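Local coordinates for protein insecticidal Delta-Endotoxin Cry8Ea1 (Bacillus Thuringiensis, PDB 3EB7) that poisons soil-dwelling larvae of the beetle Holotrichia parallela, probably by forming pores in the membranes of their gut cells, at residues A[136-141]-A[216-221]; A[283-288]-A[364-369]. All coordinates share one frame; numbering follows the deposited sequence.

Contact 1: residues A[136-141]-A[216-221]; sequences YAQAAN and LDIMTL
Ile218 meets the carboxamide of Asn141: its CG1 and CD1 lie over one face of the amide, 3.4 and 3.7 Å respectively from Asn141 ND2. The two side chains cross at about a right angle. With CG anti to the backbone N (chi1 177°), the Asn141 amide is carried out toward helix 198-220, under Ile218. The second branch of Ile218 serves different neighbours, its CG2 lying 4.2 Å from Ala137 CB and 3.9 Å from Gln138 OE1. Gln138 starts out in another direction, and the bend at chi2 brings its amide oxygen round to the isoleucine. One branched residue thus fits against three on two successive turns of helix 133-153, Ala137 and Gln138 on one and Asn141 on the next. Such packing is at home in the helical bundle of the three-domain Cry toxins, in which this helix is the central one; the axes of segments 136-141 and 216-220 run at 19° to each other in the same sense, 9.6 Å apart at closest approach. Farther out, Tyr225 OH is hydrogen-bonded to Asn141 ND2 and helps fix that amide. Ile17 of helix 2-20 touches both residues, while Trp48 and Phe51 of helix 47-59 pack on Gln138. On the side of helix 198-220 turned from this interface, Leu216 O accepts bonds from both Thr220 N and, 2.8 Å away above the carbonyl plane, Thr220 OG1.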
# COMPACT_ATOMS: atom_id res chain seq x y z
N TYR A 136 5.05 -7.16 -15.09
CA TYR A 136 3.92 -6.52 -15.75
C TYR A 136 3.53 -5.20 -15.08
O TYR A 136 3.40 -4.19 -15.77
CB TYR A 136 2.74 -7.48 -15.77
CG TYR A 136 1.51 -6.92 -16.44
CD1 TYR A 136 1.18 -7.29 -17.75
CD2 TYR A 136 0.67 -6.01 -15.76
CE1 TYR A 136 0.04 -6.79 -18.35
CE2 TYR A 136 -0.46 -5.49 -16.37
CZ TYR A 136 -0.79 -5.89 -17.65
OH TYR A 136 -1.93 -5.39 -18.26
N ALA A 137 3.37 -5.20 -13.77
CA ALA A 137 3.06 -3.97 -12.99
C ALA A 137 4.07 -2.81 -13.16
O ALA A 137 3.69 -1.63 -13.33
CB ALA A 137 2.83 -4.30 -11.46
N GLN A 138 5.35 -3.15 -13.12
CA GLN A 138 6.38 -2.15 -13.30
C GLN A 138 6.45 -1.64 -14.74
O GLN A 138 6.66 -0.42 -14.96
CB GLN A 138 7.74 -2.67 -12.78
CG GLN A 138 7.76 -2.99 -11.28
CD GLN A 138 7.39 -1.78 -10.38
OE1 GLN A 138 6.68 -1.93 -9.37
NE2 GLN A 138 7.84 -0.60 -10.77
N ALA A 139 6.26 -2.52 -15.72
CA ALA A 139 6.24 -2.07 -17.13
C ALA A 139 5.00 -1.21 -17.47
O ALA A 139 5.09 -0.17 -18.16
CB ALA A 139 6.34 -3.28 -18.07
N ALA A 140 3.84 -1.68 -16.98
CA ALA A 140 2.57 -0.95 -17.12
C ALA A 140 2.75 0.45 -16.57
O ALA A 140 2.44 1.44 -17.25
CB ALA A 140 1.43 -1.69 -16.37
N ASN A 141 3.28 0.52 -15.34
CA ASN A 141 3.56 1.81 -14.67
C ASN A 141 4.33 2.76 -15.59
O ASN A 141 3.92 3.90 -15.83
CB ASN A 141 4.28 1.57 -13.34
CG ASN A 141 4.66 2.87 -12.62
OD1 ASN A 141 5.84 3.14 -12.35
ND2 ASN A 141 3.67 3.66 -12.28
N LEU A 216 0.06 -4.13 -6.26
CA LEU A 216 -1.06 -3.31 -5.84
C LEU A 216 -0.73 -1.86 -5.54
O LEU A 216 -1.45 -0.97 -5.99
CB LEU A 216 -1.81 -3.95 -4.66
CG LEU A 216 -2.42 -5.33 -4.92
CD1 LEU A 216 -3.23 -5.64 -3.72
CD2 LEU A 216 -3.29 -5.41 -6.26
N ASP A 217 0.33 -1.61 -4.77
CA ASP A 217 0.69 -0.23 -4.35
C ASP A 217 1.01 0.68 -5.54
O ASP A 217 0.57 1.83 -5.57
CB ASP A 217 1.86 -0.20 -3.33
CG ASP A 217 1.43 -0.68 -1.90
OD1 ASP A 217 0.18 -0.90 -1.69
OD2 ASP A 217 2.33 -0.85 -1.00
N ILE A 218 1.75 0.19 -6.54
CA ILE A 218 2.02 1.07 -7.69
C ILE A 218 0.77 1.26 -8.60
O ILE A 218 0.53 2.32 -9.12
CB ILE A 218 3.29 0.65 -8.55
CG1 ILE A 218 3.72 1.81 -9.44
CG2 ILE A 218 3.02 -0.60 -9.39
CD1 ILE A 218 4.03 3.09 -8.68
N MET A 219 -0.00 0.20 -8.74
CA MET A 219 -1.22 0.23 -9.52
C MET A 219 -2.20 1.26 -8.93
O MET A 219 -2.87 1.98 -9.67
CB MET A 219 -1.80 -1.20 -9.60
CG MET A 219 -3.15 -1.33 -10.29
SD MET A 219 -4.52 -1.21 -9.10
CE MET A 219 -4.01 -2.26 -7.77
N THR A 220 -2.27 1.35 -7.60
CA THR A 220 -3.14 2.30 -6.90
C THR A 220 -2.89 3.74 -7.38
O THR A 220 -3.81 4.57 -7.40
CB THR A 220 -2.96 2.21 -5.33
OG1 THR A 220 -3.19 0.87 -4.91
CG2 THR A 220 -3.95 3.09 -4.59
N LEU A 221 -1.66 4.03 -7.80
CA LEU A 221 -1.29 5.40 -8.18
C LEU A 221 -1.62 5.73 -9.65
O LEU A 221 -1.60 6.91 -10.05
CB LEU A 221 0.19 5.66 -7.87
CG LEU A 221 0.67 5.34 -6.43
CD1 LEU A 221 2.16 5.52 -6.33
CD2 LEU A 221 0.00 6.30 -5.44

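Contact 2: residues A[283-288]-A[364-369]; sequences LSIYTG and VVFDAI
Leu283 and Phe366 have CA atoms 11.6 Å apart, too far for backbone bonding, and their strands run in nearly opposite directions on two different sheets, so contact is left to long side chains. Phe366 reaches across the gap with its CZ end. Ile285 CD1 comes to that end at the ring edge, near the ring plane, 4.3 Å from Phe366 CZ, whereas Leu283 CD1 approaches obliquely, 4.4 Å from Phe366 CZ. Leu283 and Ile285, two positions apart and so on the same face of their strand, each meet the ring with a CD1 methyl. CG anti to the carbonyl carbon (chi1 -46°) sets the ring beside the Phe366 backbone N, on the side of Val364, whose CG1 lies 3.5 Å above one face, offset toward the rim. This is the sheet-to-sheet packing of the beta-prism domain of Cry toxins, in which three antiparallel sheets turn their apolar sides inward. Trp301 of strand 296-310 touches both Leu283 and Ile285, and Phe336 meets the Phe366 ring edge-to-face. Strand 330-335, beside 278-292, adds Ile334 against Phe366; Val341 of strand 340-352 also packs there, and Tyr381 of strand 376-381 on Ile285.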
# COMPACT_ATOMS: atom_id res chain seq x y z
N LEU A 283 1.24 -0.74 24.34
CA LEU A 283 1.34 -2.23 24.33
C LEU A 283 1.83 -2.73 25.68
O LEU A 283 2.83 -2.21 26.17
CB LEU A 283 2.38 -2.65 23.30
CG LEU A 283 2.29 -3.88 22.39
CD1 LEU A 283 3.67 -4.45 22.29
CD2 LEU A 283 1.31 -4.89 22.84
N SER A 284 1.16 -3.70 26.27
CA SER A 284 1.71 -4.39 27.46
C SER A 284 2.04 -5.80 27.08
O SER A 284 1.19 -6.46 26.53
CB SER A 284 0.71 -4.45 28.63
OG SER A 284 0.38 -3.17 29.08
N ILE A 285 3.25 -6.26 27.39
CA ILE A 285 3.67 -7.63 27.03
C ILE A 285 3.79 -8.45 28.32
O ILE A 285 4.40 -8.01 29.28
CB ILE A 285 5.01 -7.63 26.26
CG1 ILE A 285 4.93 -6.71 25.03
CG2 ILE A 285 5.51 -9.06 25.93
CD1 ILE A 285 6.31 -6.42 24.36
N TYR A 286 3.17 -9.61 28.35
CA TYR A 286 3.20 -10.49 29.51
C TYR A 286 4.17 -11.64 29.21
O TYR A 286 4.14 -12.26 28.13
CB TYR A 286 1.77 -10.99 29.82
CG TYR A 286 0.83 -9.84 30.18
CD1 TYR A 286 0.20 -9.07 29.19
CD2 TYR A 286 0.62 -9.50 31.50
CE1 TYR A 286 -0.62 -7.95 29.53
CE2 TYR A 286 -0.19 -8.41 31.85
CZ TYR A 286 -0.80 -7.64 30.87
OH TYR A 286 -1.59 -6.59 31.28
N THR A 287 5.05 -11.90 30.17
CA THR A 287 6.14 -12.86 30.03
C THR A 287 5.96 -14.11 30.91
O THR A 287 5.53 -14.03 32.05
CB THR A 287 7.47 -12.16 30.35
OG1 THR A 287 7.60 -11.02 29.48
CG2 THR A 287 8.65 -13.09 30.18
N GLY A 288 6.27 -15.26 30.33
CA GLY A 288 6.36 -16.52 31.04
C GLY A 288 7.77 -17.06 30.96
O GLY A 288 8.58 -16.65 30.14
N VAL A 364 12.45 -8.26 21.63
CA VAL A 364 12.07 -7.36 20.52
C VAL A 364 12.64 -5.95 20.74
O VAL A 364 12.39 -5.35 21.76
CB VAL A 364 10.51 -7.22 20.31
CG1 VAL A 364 10.21 -6.37 19.06
CG2 VAL A 364 9.85 -8.58 20.19
N VAL A 365 13.39 -5.44 19.77
CA VAL A 365 13.83 -4.03 19.76
C VAL A 365 12.93 -3.21 18.79
O VAL A 365 12.88 -3.51 17.59
CB VAL A 365 15.32 -3.92 19.35
CG1 VAL A 365 15.78 -2.47 19.38
CG2 VAL A 365 16.21 -4.78 20.29
N PHE A 366 12.21 -2.22 19.33
CA PHE A 366 11.39 -1.32 18.53
C PHE A 366 12.12 0.03 18.34
O PHE A 366 12.29 0.80 19.30
CB PHE A 366 10.03 -1.03 19.19
CG PHE A 366 9.28 -2.26 19.74
CD1 PHE A 366 9.60 -2.80 21.00
CD2 PHE A 366 8.22 -2.83 19.02
CE1 PHE A 366 8.91 -3.92 21.53
CE2 PHE A 366 7.49 -3.93 19.54
CZ PHE A 366 7.82 -4.47 20.79
N ASP A 367 12.50 0.35 17.10
CA ASP A 367 13.10 1.65 16.84
C ASP A 367 12.00 2.61 16.47
O ASP A 367 11.24 2.33 15.56
CB ASP A 367 14.13 1.58 15.73
CG ASP A 367 15.32 0.71 16.09
OD1 ASP A 367 15.75 0.69 17.27
OD2 ASP A 367 15.87 0.08 15.16
N ALA A 368 11.91 3.71 17.20
CA ALA A 368 10.79 4.61 17.05
C ALA A 368 11.23 6.06 16.89
O ALA A 368 12.28 6.49 17.41
CB ALA A 368 9.83 4.48 18.26
N ILE A 369 10.41 6.80 16.15
CA ILE A 369 10.54 8.23 16.01
C ILE A 369 9.16 8.90 16.13
O ILE A 369 8.14 8.33 15.75
CB ILE A 369 11.23 8.62 14.67
CG1 ILE A 369 11.63 10.10 14.64
CG2 ILE A 369 10.35 8.27 13.44
CD1 ILE A 369 12.55 10.41 13.48

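How the contacts relate
Both contacts are buried, yet they share no secondary-structure element: contact 1 joins two helices of the N-terminal bundle, contact 2 two strands of different sheets in the region that follows. Their centres are 35 Å apart and their nearest atoms about 19 Å, with no touch between them. Contact 1 lies nearer the middle of the molecule, and contact 2 in the core of an outlying domain. The chemistry differs accordingly. Helices lying close together let a branched aliphatic pack on an amide that has its own hydrogen-bond partner; sheets held farther apart are bridged by an aromatic ring and methyl groups, without any polar atom taking part.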